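PDB 3KA7: oxidoreductase from Methanosarcina mazei, which binds flavin-adenine dinucleotide and probably works as an oxidoreductase of the flavin-containing amine oxidoreductase family. Local coordinates for residues R87-L90 / D96-K99; S111-K116 / E149-F154. All blocks are in the same frame, centred on the assembly; numbering follows the deposited sequence.

In the fold
Contacts 1 and 2 lie in series along the chain and meet at V88 of strand 85-89. Contact 1 (87-90 with 96-99) closes the loop between the antiparallel strands 85-89 and 101-105, at one margin of the mixed sheet; contact 2 (111-116 with 149-154) follows it along the chain and packs the entry to helix 115-127 on helix 149-163. Their centres are about 15 Å apart, and V88 CG1 joins them, lying 3.7 Å from W150 CZ3 and 3.8 Å from L112 CD1. The centre of contact 1 lies about 28 Å, and that of contact 2 about 27 Å, from the centre of the chain, on the same side of it, and both are away from the annotated FAD-binding residues.

Contact 1: R87-L90 / D96-K99; sequences RVPL and DYVK
Y97 lies along the strand end 87-89 and reaches back to R87, giving the hairpin connection its own hydrogen bond to the strand. Its OH donates to R87 O at 2.5 Å, a short bond that arrives from above the carbonyl plane, 48° out of it, and the same hydroxyl also bonds to Y303 N. With its CG anti to the backbone N (chi1 -169°), R87 sets its CG over one face of the Y97 ring, 4.0 Å from the centroid, a CH-pi contact displaced toward the rim. Beyond that methylene the arginine turns away, and its NE forms a salt bridge with D103 on strand 101-105; the guanidinium plane stands 82° from the phenol ring. P89 meets the edge of the ring, its N in the ring plane and its CD 4.1 Å from Y97 CE1, while P89 CB rests 3.6 Å from D96 O. D96 OD1 accepts from V98 N (2.9 Å), an Asx turn that has Y97 at its middle. This is the closed end of a beta hairpin, where the connection between strands 85-89 and 101-105 folds back over the first of them at the sheet margin.

Contact 2: S111-K116 / E149-F154; sequences SLLSYK and EWLIKF
L113 and W150 mark the nearest approach of the two backbones, with L113 CA and W150 CA 7.7 Å apart. One partner, 149-154, is helical and runs on into the rest of helix 149-163; the other runs from a short 3-10 turn at 111-112 through an extended residue, L113, into helix 115-127. No hydrogen bond crosses between them, and the join is made by apolar side chains.

W150 has the largest share of the buried surface. L112 CD1 sits over one face of its six-membered ring, 3.9 Å from the centroid and 15° off the normal, a CH-pi contact, and L112 CB lies 3.9 Å from W150 NE1. On the opposite face F154 CB, one helical turn on, lies 3.8 Å above the plane, so the ring is held between two aliphatic groups. L113 approaches from another direction: its CD2 comes in the ring plane to the edge at W150 CD1 (3.8 Å). The same methyl touches L151 CG at 4.0 Å, wedging L113 between two successive residues of the helix. W150 CG is anti to the backbone N (chi1 157°), which swings the indole out across L112, and NE1 donates to F109 O, fixing its rotation.

An alanine in place of W150 is likely to leave F109 O without this N-H and the L112 methyl with no ring face beneath it, opening a gap between the two segments. S114 OG caps helix 115-127 through D117 N. This is plain apolar packing of a linker on a helix within the flavin-containing amine oxidoreductase fold, away from the FAD site: the 3-10 turn and the residue after it set L112 and L113 against W150 and L151, with V86 and V88 of strand 85-89 adjoining the indole.

Contact 1: R87-L90 / D96-K99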
loop_
_atom_site.group_PDB
_atom_site.type_symbol
_atom_site.label_atom_id
_atom_site.label_comp_id
_atom_site.label_asym_id
_atom_site.label_seq_id
_atom_site.Cartn_x
_atom_site.Cartn_y
_atom_site.Cartn_z
ATOM N N ARG A 87 -12.670 -11.817 -12.359
ATOM C CA ARG A 87 -13.751 -12.794 -12.315
ATOM C C ARG A 87 -15.105 -12.118 -12.509
ATOM O O ARG A 87 -15.472 -11.198 -11.768
ATOM C CB ARG A 87 -13.712 -13.546 -10.983
ATOM C CG ARG A 87 -14.621 -14.749 -10.933
ATOM C CD ARG A 87 -14.013 -15.870 -10.087
ATOM N NE ARG A 87 -12.804 -16.415 -10.696
ATOM C CZ ARG A 87 -12.056 -17.373 -10.155
ATOM N NH1 ARG A 87 -12.393 -17.896 -8.981
ATOM N NH2 ARG A 87 -10.975 -17.816 -10.791
ATOM N N VAL A 88 -15.850 -12.574 -13.515
ATOM C CA VAL A 88 -17.118 -11.948 -13.851
ATOM C C VAL A 88 -18.216 -13.004 -13.955
ATOM O O VAL A 88 -17.929 -14.195 -14.070
ATOM C CB VAL A 88 -17.023 -11.149 -15.175
ATOM C CG1 VAL A 88 -16.003 -10.027 -15.044
ATOM C CG2 VAL A 88 -16.666 -12.071 -16.343
ATOM N N PRO A 89 -19.475 -12.575 -13.895
ATOM C CA PRO A 89 -20.534 -13.559 -14.025
ATOM C C PRO A 89 -20.546 -14.162 -15.424
ATOM O O PRO A 89 -20.070 -13.542 -16.385
ATOM C CB PRO A 89 -21.800 -12.741 -13.766
ATOM C CG PRO A 89 -21.334 -11.583 -12.942
ATOM C CD PRO A 89 -19.996 -11.253 -13.518
ATOM N N LEU A 90 -21.083 -15.373 -15.520
ATOM C CA LEU A 90 -21.135 -16.100 -16.778
ATOM C C LEU A 90 -21.938 -15.325 -17.814
ATOM O O LEU A 90 -21.516 -15.190 -18.959
ATOM C CB LEU A 90 -21.749 -17.474 -16.542
ATOM C CG LEU A 90 -21.297 -18.662 -17.392
ATOM C CD1 LEU A 90 -19.813 -18.616 -17.716
ATOM C CD2 LEU A 90 -21.652 -19.942 -16.665
ATOM N N ASP A 96 -24.140 -11.762 -9.691
ATOM C CA ASP A 96 -23.085 -12.371 -8.879
ATOM C C ASP A 96 -22.591 -13.674 -9.504
ATOM O O ASP A 96 -22.950 -13.993 -10.634
ATOM C CB ASP A 96 -23.596 -12.642 -7.468
ATOM C CG ASP A 96 -24.826 -13.525 -7.457
ATOM O OD1 ASP A 96 -24.891 -14.472 -8.269
ATOM O OD2 ASP A 96 -25.726 -13.276 -6.633
ATOM N N TYR A 97 -21.785 -14.429 -8.761
ATOM C CA TYR A 97 -21.127 -15.616 -9.311
ATOM C C TYR A 97 -21.917 -16.910 -9.079
ATOM O O TYR A 97 -21.459 -17.994 -9.444
ATOM C CB TYR A 97 -19.726 -15.777 -8.729
ATOM C CG TYR A 97 -18.829 -14.578 -8.911
ATOM C CD1 TYR A 97 -18.758 -13.913 -10.130
ATOM C CD2 TYR A 97 -18.030 -14.121 -7.862
ATOM C CE1 TYR A 97 -17.926 -12.808 -10.296
ATOM C CE2 TYR A 97 -17.194 -13.025 -8.018
ATOM C CZ TYR A 97 -17.150 -12.368 -9.232
ATOM O OH TYR A 97 -16.321 -11.269 -9.372
ATOM N N VAL A 98 -23.089 -16.780 -8.469
ATOM C CA VAL A 98 -23.923 -17.927 -8.104
ATOM C C VAL A 98 -24.219 -18.837 -9.301
ATOM O O VAL A 98 -24.129 -20.064 -9.194
ATOM C CB VAL A 98 -25.235 -17.468 -7.440
ATOM C CG1 VAL A 98 -26.155 -18.664 -7.161
ATOM C CG2 VAL A 98 -24.936 -16.723 -6.148
ATOM N N LYS A 99 -24.558 -18.242 -10.439
ATOM C CA LYS A 99 -24.833 -19.032 -11.642
ATOM C C LYS A 99 -23.574 -19.352 -12.448
ATOM O O LYS A 99 -23.647 -19.776 -13.598
ATOM C CB LYS A 99 -25.877 -18.340 -12.519
ATOM C CG LYS A 99 -27.262 -18.256 -11.884
ATOM C CD LYS A 99 -27.854 -19.639 -11.625
ATOM C CE LYS A 99 -27.983 -20.449 -12.915
ATOM N NZ LYS A 99 -28.253 -21.892 -12.654
#

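Contact 2: S111-K116 / E149-F154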
loop_
_atom_site.group_PDB
_atom_site.type_symbol
_atom_site.label_atom_id
_atom_site.label_comp_id
_atom_site.label_asym_id
_atom_site.label_seq_id
_atom_site.Cartn_x
_atom_site.Cartn_y
_atom_site.Cartn_z
ATOM N N SER A 111 -13.695 -5.571 -23.256
ATOM C CA SER A 111 -14.296 -6.631 -24.073
ATOM C C SER A 111 -15.721 -6.992 -23.661
ATOM O O SER A 111 -16.465 -7.588 -24.455
ATOM C CB SER A 111 -13.436 -7.889 -24.046
ATOM O OG SER A 111 -13.500 -8.490 -22.763
ATOM N N LEU A 112 -16.113 -6.623 -22.442
ATOM C CA LEU A 112 -17.430 -6.974 -21.918
ATOM C C LEU A 112 -18.461 -5.896 -22.216
ATOM O O LEU A 112 -19.644 -6.043 -21.901
ATOM C CB LEU A 112 -17.371 -7.234 -20.411
ATOM C CG LEU A 112 -16.481 -8.396 -19.963
ATOM C CD1 LEU A 112 -16.674 -8.640 -18.476
ATOM C CD2 LEU A 112 -16.789 -9.666 -20.758
ATOM N N LEU A 113 -18.003 -4.816 -22.836
ATOM C CA LEU A 113 -18.877 -3.704 -23.204
ATOM C C LEU A 113 -19.453 -3.911 -24.604
ATOM O O LEU A 113 -18.932 -4.710 -25.376
ATOM C CB LEU A 113 -18.069 -2.406 -23.199
ATOM C CG LEU A 113 -17.496 -1.906 -21.869
ATOM C CD1 LEU A 113 -16.503 -0.765 -22.131
ATOM C CD2 LEU A 113 -18.605 -1.433 -20.981
ATOM N N SER A 114 -20.516 -3.178 -24.922
ATOM C CA SER A 114 -21.019 -3.099 -26.299
ATOM C C SER A 114 -19.918 -2.599 -27.235
ATOM O O SER A 114 -18.936 -2.000 -26.789
ATOM C CB SER A 114 -22.190 -2.135 -26.354
ATOM O OG SER A 114 -21.732 -0.817 -26.103
ATOM N N TYR A 115 -20.070 -2.833 -28.535
ATOM C CA TYR A 115 -19.077 -2.350 -29.489
ATOM C C TYR A 115 -18.904 -0.837 -29.368
ATOM O O TYR A 115 -17.785 -0.326 -29.337
ATOM C CB TYR A 115 -19.498 -2.685 -30.918
ATOM C CG TYR A 115 -18.406 -2.419 -31.912
ATOM C CD1 TYR A 115 -17.401 -3.349 -32.114
ATOM C CD2 TYR A 115 -18.375 -1.238 -32.646
ATOM C CE1 TYR A 115 -16.400 -3.128 -33.025
ATOM C CE2 TYR A 115 -17.361 -1.003 -33.561
ATOM C CZ TYR A 115 -16.379 -1.954 -33.736
ATOM O OH TYR A 115 -15.362 -1.755 -34.645
ATOM N N LYS A 116 -20.025 -0.125 -29.316
ATOM C CA LYS A 116 -20.027 1.334 -29.153
ATOM C C LYS A 116 -19.179 1.756 -27.946
ATOM O O LYS A 116 -18.286 2.602 -28.055
ATOM C CB LYS A 116 -21.463 1.826 -28.940
ATOM C CG LYS A 116 -21.595 3.339 -28.891
ATOM C CD LYS A 116 -23.031 3.794 -28.654
ATOM C CE LYS A 116 -23.414 3.682 -27.182
ATOM N NZ LYS A 116 -24.602 4.536 -26.827
ATOM N N GLU A 149 -23.044 -0.483 -16.113
ATOM C CA GLU A 149 -22.628 -0.657 -14.728
ATOM C C GLU A 149 -21.339 -1.479 -14.565
ATOM O O GLU A 149 -20.673 -1.372 -13.531
ATOM C CB GLU A 149 -23.759 -1.288 -13.906
ATOM C CG GLU A 149 -23.415 -1.470 -12.428
ATOM C CD GLU A 149 -24.475 -2.244 -11.651
ATOM O OE1 GLU A 149 -24.883 -3.347 -12.105
ATOM O OE2 GLU A 149 -24.886 -1.755 -10.574
ATOM N N TRP A 150 -20.998 -2.296 -15.563
ATOM C CA TRP A 150 -19.750 -3.077 -15.538
ATOM C C TRP A 150 -18.534 -2.226 -15.181
ATOM O O TRP A 150 -17.699 -2.624 -14.369
ATOM C CB TRP A 150 -19.513 -3.780 -16.882
ATOM C CG TRP A 150 -18.064 -4.166 -17.193
ATOM C CD1 TRP A 150 -17.336 -3.792 -18.293
ATOM C CD2 TRP A 150 -17.193 -4.993 -16.404
ATOM N NE1 TRP A 150 -16.072 -4.327 -18.234
ATOM C CE2 TRP A 150 -15.960 -5.075 -17.089
ATOM C CE3 TRP A 150 -17.335 -5.664 -15.183
ATOM C CZ2 TRP A 150 -14.873 -5.800 -16.594
ATOM C CZ3 TRP A 150 -16.254 -6.391 -14.693
ATOM C CH2 TRP A 150 -15.043 -6.455 -15.401
ATOM N N LEU A 151 -18.423 -1.051 -15.785
ATOM C CA LEU A 151 -17.244 -0.248 -15.522
ATOM C C LEU A 151 -17.181 0.224 -14.067
ATOM O O LEU A 151 -16.082 0.371 -13.524
ATOM C CB LEU A 151 -17.131 0.938 -16.489
ATOM C CG LEU A 151 -16.902 0.582 -17.956
ATOM C CD1 LEU A 151 -16.633 1.888 -18.735
ATOM C CD2 LEU A 151 -15.750 -0.412 -18.103
ATOM N N ILE A 152 -18.335 0.464 -13.438
ATOM C CA ILE A 152 -18.352 0.878 -12.021
ATOM C C ILE A 152 -17.985 -0.291 -11.105
ATOM O O ILE A 152 -17.207 -0.125 -10.163
ATOM C CB ILE A 152 -19.695 1.510 -11.589
ATOM C CG1 ILE A 152 -19.967 2.780 -12.415
ATOM C CG2 ILE A 152 -19.659 1.885 -10.117
ATOM C CD1 ILE A 152 -18.822 3.775 -12.375
ATOM N N LYS A 153 -18.525 -1.473 -11.390
ATOM C CA LYS A 153 -18.139 -2.667 -10.620
ATOM C C LYS A 153 -16.637 -2.916 -10.744
ATOM O O LYS A 153 -15.955 -3.206 -9.749
ATOM C CB LYS A 153 -18.894 -3.907 -11.112
ATOM C CG LYS A 153 -20.388 -3.729 -11.132
ATOM C CD LYS A 153 -20.924 -3.482 -9.755
ATOM C CE LYS A 153 -21.067 -4.775 -8.990
ATOM N NZ LYS A 153 -21.789 -4.557 -7.694
ATOM N N PHE A 154 -16.130 -2.819 -11.971
ATOM C CA PHE A 154 -14.716 -3.052 -12.248
ATOM C C PHE A 154 -13.883 -1.999 -11.525
ATOM O O PHE A 154 -12.923 -2.328 -10.837
ATOM C CB PHE A 154 -14.469 -3.012 -13.766
ATOM C CG PHE A 154 -13.025 -3.108 -14.153
ATOM C CD1 PHE A 154 -12.279 -4.221 -13.829
ATOM C CD2 PHE A 154 -12.415 -2.080 -14.865
ATOM C CE1 PHE A 154 -10.947 -4.312 -14.177
ATOM C CE2 PHE A 154 -11.086 -2.160 -15.224
ATOM C CZ PHE A 154 -10.345 -3.289 -14.876
#